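Long-range contacts in Rab GDP-dissociation inhibitor (Saccharomyces cerevisiae, PDB 2BCG), which inhibits the release of GDP from the Rab GTPase Sec4, and so its loading with GTP, and extracts GDP-bound Ypt7 from vacuolar membranes: residues A313-N318 with P381-L386; Q331-Q336 with D344-I349. All blocks are in the same frame, centred on the assembly; numbering follows the deposited sequence.

Overall arrangement
Both contacts reach one mixed sheet of Rab GDP-dissociation inhibitor, and both are buried. Following the chain from the N terminus, of the elements concerned strand 303-317 comes first and supplies 313-317, with N318 just beyond it. The chain then enters the hairpin of strands 330-334 and 345-351, where contact 2 closes a short loop of seven residues between its segments. Strand 362-369 follows, lying between the hairpin and strand 303-317, before helix 380-383 brings 381-386 back over strand 303-317 and closes the much longer loop of contact 1, which encloses contact 2. The two contacts also touch directly, since A382 and L385 of contact 1 pack on I332, I334 and I345 of contact 2.

Contact 1 (A313-N318 with P381-L386); sequences AICILN and PAFKLL
F383 turns one rim of its ring, CD1, CE1 and CZ, toward strand 313-317 and overlaps C315 and A313. The sulfur of C315 lies at the ring edge, near the ring plane, with SG 3.7 Å from CE1 of F383. Seen from the ring centroid it stands 80° off the normal, an edge-on sulfur-aromatic contact. A313 CB comes obliquely to the ring, 3.9 Å from F383 CE1 and a little farther from CZ. L386, three residues on, sends CD1 to within 4.1 Å of C315 SG, so that the sulfur is met by both a ring and a methyl group. C315 keeps SG beside its own backbone N (chi1 -59°), a setting that brings the sulfur to these two partners. Farther along, L317 and L386 cross at about a right angle, with L317 CD2 4.1 Å from L386 CB. L317 CD1 also approaches L386 O, a buried carbonyl oxygen that has no polar partner in the model. K392 makes a cation-pi contact with the F383 ring. An alanine in place of F383 would probably open a gap beside A313 and C315, leaving the sulfur without its aromatic neighbour and K392 without its cation-pi partner. A313, C315 and L317, every second residue of the strand, face the segment 381-386; together with I366 of strand 362-369, which touches both F383 and L386, they form the floor for a short helix and its C-terminal extension packed on one face of the mixed sheet of this Rab GDI.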
ATOM      1  N   ALA A 313      -3.851 -16.763  -9.860  1.00 11.14           N
ATOM      2  CA  ALA A 313      -2.768 -17.265 -10.704  1.00 11.47           C
ATOM      3  C   ALA A 313      -1.963 -16.046 -11.103  1.00 11.42           C
ATOM      4  O   ALA A 313      -2.430 -15.224 -11.868  1.00 11.91           O
ATOM      5  CB  ALA A 313      -3.311 -17.944 -11.965  1.00 12.02           C
ATOM      6  N   ILE A 314      -0.742 -15.969 -10.601  1.00 10.57           N
ATOM      7  CA  ILE A 314       0.161 -14.884 -10.903  1.00 11.61           C
ATOM      8  C   ILE A 314       1.004 -15.303 -12.102  1.00 10.90           C
ATOM      9  O   ILE A 314       1.770 -16.279 -12.038  1.00 11.32           O
ATOM     10  CB  ILE A 314       1.063 -14.570  -9.680  1.00 12.43           C
ATOM     11  CG1 ILE A 314       0.222 -14.194  -8.445  1.00 13.14           C
ATOM     12  CG2 ILE A 314       2.141 -13.527 -10.030  1.00 13.38           C
ATOM     13  CD1 ILE A 314       1.048 -14.247  -7.158  1.00 14.70           C
ATOM     14  N   CYS A 315       0.799 -14.608 -13.223  1.00 10.69           N
ATOM     15  CA  CYS A 315       1.489 -14.956 -14.461  1.00 11.42           C
ATOM     16  C   CYS A 315       2.502 -13.900 -14.816  1.00 11.53           C
ATOM     17  O   CYS A 315       2.206 -12.704 -14.689  1.00 12.52           O
ATOM     18  CB  CYS A 315       0.495 -15.039 -15.605  1.00 11.75           C
ATOM     19  SG  CYS A 315      -0.791 -16.289 -15.280  1.00 13.72           S
ATOM     20  N   ILE A 316       3.683 -14.347 -15.244  1.00 10.59           N
ATOM     21  CA  ILE A 316       4.716 -13.428 -15.725  1.00 10.48           C
ATOM     22  C   ILE A 316       4.771 -13.555 -17.230  1.00 10.85           C
ATOM     23  O   ILE A 316       4.872 -14.656 -17.764  1.00 11.31           O
ATOM     24  CB  ILE A 316       6.106 -13.733 -15.151  1.00 11.20           C
ATOM     25  CG1 ILE A 316       6.129 -13.603 -13.622  1.00 12.02           C
ATOM     26  CG2 ILE A 316       7.152 -12.811 -15.821  1.00 11.98           C
ATOM     27  CD1 ILE A 316       7.481 -14.080 -12.983  1.00 12.08           C
ATOM     28  N   LEU A 317       4.619 -12.407 -17.879  1.00 10.62           N
ATOM     29  CA  LEU A 317       4.727 -12.341 -19.351  1.00 11.61           C
ATOM     30  C   LEU A 317       5.950 -11.536 -19.680  1.00 13.10           C
ATOM     31  O   LEU A 317       6.390 -10.719 -18.886  1.00 13.10           O
ATOM     32  CB  LEU A 317       3.521 -11.661 -19.980  1.00 10.94           C
ATOM     33  CG  LEU A 317       2.127 -11.992 -19.409  1.00 10.61           C
ATOM     34  CD1 LEU A 317       1.074 -11.175 -20.081  1.00 11.90           C
ATOM     35  CD2 LEU A 317       1.795 -13.457 -19.574  1.00 14.56           C
ATOM     36  N   ASN A 318       6.492 -11.765 -20.877  1.00 13.08           N
ATOM     37  CA  ASN A 318       7.577 -10.912 -21.349  1.00 14.74           C
ATOM     38  C   ASN A 318       7.129 -10.023 -22.522  1.00 14.82           C
ATOM     39  O   ASN A 318       7.954  -9.587 -23.348  1.00 15.05           O
ATOM     40  CB  ASN A 318       8.837 -11.730 -21.654  1.00 16.78           C
ATOM     41  CG  ASN A 318       8.688 -12.612 -22.827  1.00 19.28           C
ATOM     42  OD1 ASN A 318       7.649 -12.647 -23.483  1.00 20.12           O
ATOM     43  ND2 ASN A 318       9.759 -13.374 -23.122  1.00 25.27           N
ATOM     44  N   PRO A 381      -9.911 -19.889 -20.037  1.00 15.94           N
ATOM     45  CA  PRO A 381     -10.328 -18.780 -20.934  1.00 15.87           C
ATOM     46  C   PRO A 381      -9.561 -17.485 -20.656  1.00 15.55           C
ATOM     47  O   PRO A 381      -9.332 -16.689 -21.572  1.00 15.35           O
ATOM     48  CB  PRO A 381     -11.816 -18.605 -20.629  1.00 17.79           C
ATOM     49  CG  PRO A 381     -12.249 -19.892 -20.023  1.00 17.99           C
ATOM     50  CD  PRO A 381     -11.074 -20.461 -19.307  1.00 17.15           C
ATOM     51  N   ALA A 382      -9.176 -17.280 -19.406  1.00 13.74           N
ATOM     52  CA  ALA A 382      -8.345 -16.116 -19.055  1.00 12.55           C
ATOM     53  C   ALA A 382      -6.878 -16.317 -19.443  1.00 12.26           C
ATOM     54  O   ALA A 382      -6.268 -15.423 -19.998  1.00 11.75           O
ATOM     55  CB  ALA A 382      -8.466 -15.827 -17.591  1.00 14.13           C
ATOM     56  N   PHE A 383      -6.305 -17.498 -19.185  1.00 12.02           N
ATOM     57  CA  PHE A 383      -4.928 -17.743 -19.626  1.00 12.21           C
ATOM     58  C   PHE A 383      -4.827 -17.527 -21.132  1.00 13.14           C
ATOM     59  O   PHE A 383      -3.829 -16.975 -21.600  1.00 13.03           O
ATOM     60  CB  PHE A 383      -4.501 -19.181 -19.355  1.00 13.56           C
ATOM     61  CG  PHE A 383      -4.212 -19.493 -17.919  1.00 13.47           C
ATOM     62  CD1 PHE A 383      -3.501 -18.638 -17.089  1.00 16.93           C
ATOM     63  CD2 PHE A 383      -4.632 -20.721 -17.409  1.00 16.94           C
ATOM     64  CE1 PHE A 383      -3.257 -18.998 -15.740  1.00 17.76           C
ATOM     65  CE2 PHE A 383      -4.402 -21.060 -16.079  1.00 16.00           C
ATOM     66  CZ  PHE A 383      -3.727 -20.199 -15.245  1.00 17.16           C
ATOM     67  N   LYS A 384      -5.859 -17.948 -21.876  1.00 12.78           N
ATOM     68  CA  LYS A 384      -5.838 -17.831 -23.348  1.00 15.28           C
ATOM     69  C   LYS A 384      -5.746 -16.376 -23.831  1.00 14.30           C
ATOM     70  O   LYS A 384      -5.298 -16.115 -24.960  1.00 17.64           O
ATOM     71  CB  LYS A 384      -7.074 -18.466 -23.950  0.50 15.33           C
ATOM     72  CG  LYS A 384      -6.951 -19.944 -24.186  0.50 17.61           C
ATOM     73  CD  LYS A 384      -8.313 -20.492 -24.564  0.50 20.30           C
ATOM     74  CE  LYS A 384      -8.212 -21.735 -25.419  0.50 22.15           C
ATOM     75  NZ  LYS A 384      -9.329 -22.674 -25.101  0.50 25.27           N
ATOM     76  N   LEU A 385      -6.201 -15.427 -23.006  1.00 11.85           N
ATOM     77  CA  LEU A 385      -6.194 -14.008 -23.410  1.00 12.09           C
ATOM     78  C   LEU A 385      -4.796 -13.424 -23.293  1.00 12.05           C
ATOM     79  O   LEU A 385      -4.549 -12.336 -23.771  1.00 13.15           O
ATOM     80  CB  LEU A 385      -7.131 -13.196 -22.532  1.00 10.79           C
ATOM     81  CG  LEU A 385      -8.618 -13.534 -22.629  1.00 12.21           C
ATOM     82  CD1 LEU A 385      -9.432 -12.802 -21.563  1.00 13.06           C
ATOM     83  CD2 LEU A 385      -9.132 -13.159 -24.029  1.00 15.01           C
ATOM     84  N   LEU A 386      -3.885 -14.119 -22.620  1.00 10.91           N
ATOM     85  CA  LEU A 386      -2.600 -13.486 -22.285  1.00 11.57           C
ATOM     86  C   LEU A 386      -1.475 -13.661 -23.270  1.00 12.54           C
ATOM     87  O   LEU A 386      -0.447 -13.017 -23.124  1.00 13.32           O
ATOM     88  CB  LEU A 386      -2.085 -13.994 -20.932  1.00 11.82           C
ATOM     89  CG  LEU A 386      -3.064 -13.800 -19.770  1.00 11.66           C
ATOM     90  CD1 LEU A 386      -2.413 -14.266 -18.466  1.00 13.38           C
ATOM     91  CD2 LEU A 386      -3.521 -12.347 -19.604  1.00 13.18           C
TER

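Contact 2 (Q331-Q336 with D344-I349); sequences QIIIPQ and DIYVAI
I332 and V347 meet CB to CB at 4.0 Å, and I334 and I345 run alongside each other in the same direction, on the same face of the sheet. Beyond V347, the tip of I332 reaches I349, with the two CD1 atoms 4.0 Å apart. Each of the pairs I332-V347 and I334-I345 is tied by two backbone bonds, the shortest being from I334 N to I345 O at 2.8 Å. These are the hydrogen-bonded pairs of an antiparallel beta hairpin, and I333-Y346 and Q331-A348 are the non-hydrogen-bonded pairs between and beyond them. On the face of I333 and Y346, the isoleucine lies alongside the tyrosine and sets CG1 against the ring edge, 4.0 Å from CE2 of Y346. Q331 runs beside the same ring, its amide plane turned only 18° from it. With CG anti to the backbone N (chi1 160°), the extended Q331 chain carries its amide to Y234 and S118, which accept from NE2, and to S421 at OE1. A water donates to both Q331 OE1 and V347 O, at 3.0 Å each. At the turn end, D344 OD2 accepts the backbone N-H of Q336 at 2.8 Å, met from above the carboxylate plane along a bent path of 137° at the hydrogen. The second carboxylate oxygen, OD1, bonds to H197 ND1, so the carboxylate is bonded at both oxygens, to the chain just past the end of strand 330-334 and to helix 189-199. Farther out, backbone bonds from Q331 and I333 join the hairpin to strand 118-122, while I345 and V347 pack on I366 of strand 362-369.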
ATOM      1  N   GLN A 331      -7.552  -3.739 -16.336  1.00 11.44           N
ATOM      2  CA  GLN A 331      -8.404  -4.787 -15.828  1.00 11.18           C
ATOM      3  C   GLN A 331      -9.079  -5.508 -16.984  1.00 11.48           C
ATOM      4  O   GLN A 331      -9.515  -4.846 -17.937  1.00 12.26           O
ATOM      5  CB  GLN A 331      -9.501  -4.161 -14.948  1.00 11.85           C
ATOM      6  CG  GLN A 331     -10.728  -5.062 -14.736  1.00 12.40           C
ATOM      7  CD  GLN A 331     -11.637  -4.507 -13.686  1.00 13.19           C
ATOM      8  OE1 GLN A 331     -11.612  -4.940 -12.525  1.00 15.51           O
ATOM      9  NE2 GLN A 331     -12.456  -3.541 -14.080  1.00 12.26           N
ATOM     10  N   ILE A 332      -9.172  -6.831 -16.902  1.00 10.65           N
ATOM     11  CA  ILE A 332     -10.123  -7.534 -17.759  1.00 11.71           C
ATOM     12  C   ILE A 332     -11.240  -8.094 -16.886  1.00 11.55           C
ATOM     13  O   ILE A 332     -10.954  -8.685 -15.829  1.00 11.62           O
ATOM     14  CB  ILE A 332      -9.468  -8.696 -18.553  1.00 12.33           C
ATOM     15  CG1 ILE A 332      -8.319  -8.187 -19.432  1.00 12.35           C
ATOM     16  CG2 ILE A 332     -10.517  -9.399 -19.426  1.00 12.38           C
ATOM     17  CD1 ILE A 332      -7.509  -9.338 -20.099  1.00 13.18           C
ATOM     18  N   ILE A 333     -12.486  -7.948 -17.363  1.00 11.92           N
ATOM     19  CA  ILE A 333     -13.646  -8.525 -16.683  1.00 13.01           C
ATOM     20  C   ILE A 333     -14.240  -9.585 -17.606  1.00 13.36           C
ATOM     21  O   ILE A 333     -14.596  -9.251 -18.747  1.00 12.71           O
ATOM     22  CB  ILE A 333     -14.756  -7.471 -16.412  1.00 13.38           C
ATOM     23  CG1 ILE A 333     -14.242  -6.340 -15.533  1.00 14.25           C
ATOM     24  CG2 ILE A 333     -15.971  -8.113 -15.740  1.00 13.51           C
ATOM     25  CD1 ILE A 333     -15.135  -5.122 -15.505  1.00 16.29           C
ATOM     26  N   ILE A 334     -14.347 -10.830 -17.125  1.00 13.96           N
ATOM     27  CA  ILE A 334     -15.041 -11.867 -17.902  1.00 15.45           C
ATOM     28  C   ILE A 334     -16.372 -12.113 -17.190  1.00 16.01           C
ATOM     29  O   ILE A 334     -16.382 -12.808 -16.172  1.00 15.60           O
ATOM     30  CB  ILE A 334     -14.200 -13.163 -18.038  1.00 15.17           C
ATOM     31  CG1 ILE A 334     -12.787 -12.853 -18.555  1.00 15.75           C
ATOM     32  CG2 ILE A 334     -14.886 -14.178 -18.967  1.00 17.68           C
ATOM     33  CD1 ILE A 334     -11.911 -14.090 -18.757  1.00 16.44           C
ATOM     34  N   PRO A 335     -17.478 -11.494 -17.688  1.00 17.17           N
ATOM     35  CA  PRO A 335     -18.787 -11.685 -17.033  1.00 17.84           C
ATOM     36  C   PRO A 335     -19.199 -13.139 -17.061  1.00 18.84           C
ATOM     37  O   PRO A 335     -18.945 -13.854 -18.031  1.00 19.02           O
ATOM     38  CB  PRO A 335     -19.749 -10.855 -17.905  1.00 18.19           C
ATOM     39  CG  PRO A 335     -18.872  -9.813 -18.503  1.00 18.36           C
ATOM     40  CD  PRO A 335     -17.602 -10.587 -18.833  1.00 17.43           C
ATOM     41  N   GLN A 336     -19.845 -13.543 -15.983  1.00 19.86           N
ATOM     42  CA  GLN A 336     -20.220 -14.915 -15.748  1.00 20.83           C
ATOM     43  C   GLN A 336     -21.038 -15.516 -16.902  1.00 20.85           C
ATOM     44  O   GLN A 336     -20.850 -16.674 -17.247  1.00 20.78           O
ATOM     45  CB  GLN A 336     -21.020 -14.988 -14.442  1.00 21.53           C
ATOM     46  CG  GLN A 336     -22.341 -14.231 -14.513  1.00 25.08           C
ATOM     47  CD  GLN A 336     -23.113 -14.336 -13.266  1.00 29.20           C
ATOM     48  OE1 GLN A 336     -23.783 -15.338 -13.015  1.00 34.20           O
ATOM     49  NE2 GLN A 336     -23.040 -13.306 -12.457  1.00 31.64           N
ATOM     50  N   ASP A 344     -17.835 -13.912 -12.035  1.00 17.12           N
ATOM     51  CA  ASP A 344     -16.907 -13.332 -13.002  1.00 15.42           C
ATOM     52  C   ASP A 344     -15.459 -13.796 -12.757  1.00 14.92           C
ATOM     53  O   ASP A 344     -15.071 -14.162 -11.651  1.00 14.45           O
ATOM     54  CB  ASP A 344     -16.968 -11.810 -12.935  1.00 15.53           C
ATOM     55  CG  ASP A 344     -18.313 -11.246 -13.367  1.00 15.50           C
ATOM     56  OD1 ASP A 344     -18.448 -10.006 -13.383  1.00 17.41           O
ATOM     57  OD2 ASP A 344     -19.226 -12.041 -13.701  1.00 18.31           O
ATOM     58  N   ILE A 345     -14.666 -13.770 -13.817  1.00 13.08           N
ATOM     59  CA  ILE A 345     -13.196 -13.921 -13.689  1.00 12.89           C
ATOM     60  C   ILE A 345     -12.595 -12.572 -13.974  1.00 12.52           C
ATOM     61  O   ILE A 345     -13.033 -11.862 -14.903  1.00 13.03           O
ATOM     62  CB  ILE A 345     -12.634 -14.946 -14.715  1.00 12.99           C
ATOM     63  CG1 ILE A 345     -13.330 -16.309 -14.519  1.00 13.55           C
ATOM     64  CG2 ILE A 345     -11.107 -15.043 -14.578  1.00 13.22           C
ATOM     65  CD1 ILE A 345     -12.847 -17.380 -15.443  1.00 14.70           C
ATOM     66  N   TYR A 346     -11.640 -12.180 -13.132  1.00 11.67           N
ATOM     67  CA  TYR A 346     -10.905 -10.923 -13.314  1.00 11.09           C
ATOM     68  C   TYR A 346      -9.468 -11.190 -13.725  1.00 11.82           C
ATOM     69  O   TYR A 346      -8.858 -12.193 -13.356  1.00 12.24           O
ATOM     70  CB  TYR A 346     -10.870 -10.089 -12.018  1.00 12.53           C
ATOM     71  CG  TYR A 346     -12.225  -9.540 -11.599  1.00 12.31           C
ATOM     72  CD1 TYR A 346     -12.754  -9.889 -10.362  1.00 15.52           C
ATOM     73  CD2 TYR A 346     -12.950  -8.635 -12.411  1.00 13.83           C
ATOM     74  CE1 TYR A 346     -13.999  -9.415  -9.949  1.00 15.98           C
ATOM     75  CE2 TYR A 346     -14.188  -8.138 -11.991  1.00 14.02           C
ATOM     76  CZ  TYR A 346     -14.691  -8.520 -10.767  1.00 13.25           C
ATOM     77  OH  TYR A 346     -15.885  -8.026 -10.317  1.00 16.12           O
ATOM     78  N   VAL A 347      -8.917 -10.245 -14.464  1.00 10.43           N
ATOM     79  CA  VAL A 347      -7.472 -10.199 -14.642  1.00 11.06           C
ATOM     80  C   VAL A 347      -7.022  -8.786 -14.286  1.00 10.57           C
ATOM     81  O   VAL A 347      -7.658  -7.792 -14.661  1.00 11.73           O
ATOM     82  CB  VAL A 347      -7.015 -10.582 -16.068  1.00 12.46           C
ATOM     83  CG1 VAL A 347      -5.508 -10.892 -16.074  1.00 13.68           C
ATOM     84  CG2 VAL A 347      -7.791 -11.817 -16.606  1.00 12.12           C
ATOM     85  N   ALA A 348      -5.914  -8.702 -13.562  1.00 10.43           N
ATOM     86  CA  ALA A 348      -5.307  -7.430 -13.180  1.00  9.88           C
ATOM     87  C   ALA A 348      -3.918  -7.456 -13.759  1.00  9.52           C
ATOM     88  O   ALA A 348      -3.114  -8.345 -13.454  1.00 10.95           O
ATOM     89  CB  ALA A 348      -5.224  -7.281 -11.664  1.00 10.22           C
ATOM     90  N   ILE A 349      -3.638  -6.491 -14.614  1.00  9.29           N
ATOM     91  CA  ILE A 349      -2.356  -6.438 -15.306  1.00  9.79           C
ATOM     92  C   ILE A 349      -1.640  -5.136 -14.971  1.00  9.52           C
ATOM     93  O   ILE A 349      -2.229  -4.057 -15.066  1.00  9.78           O
ATOM     94  CB  ILE A 349      -2.570  -6.552 -16.834  1.00 10.75           C
ATOM     95  CG1 ILE A 349      -3.114  -7.953 -17.177  1.00 11.63           C
ATOM     96  CG2 ILE A 349      -1.301  -6.262 -17.635  1.00 11.35           C
ATOM     97  CD1 ILE A 349      -4.431  -7.922 -17.949  1.00 14.97           C
TER
HETATM   98  O   HOH W   1      -9.210  -6.658 -12.313  1.00 16.52           O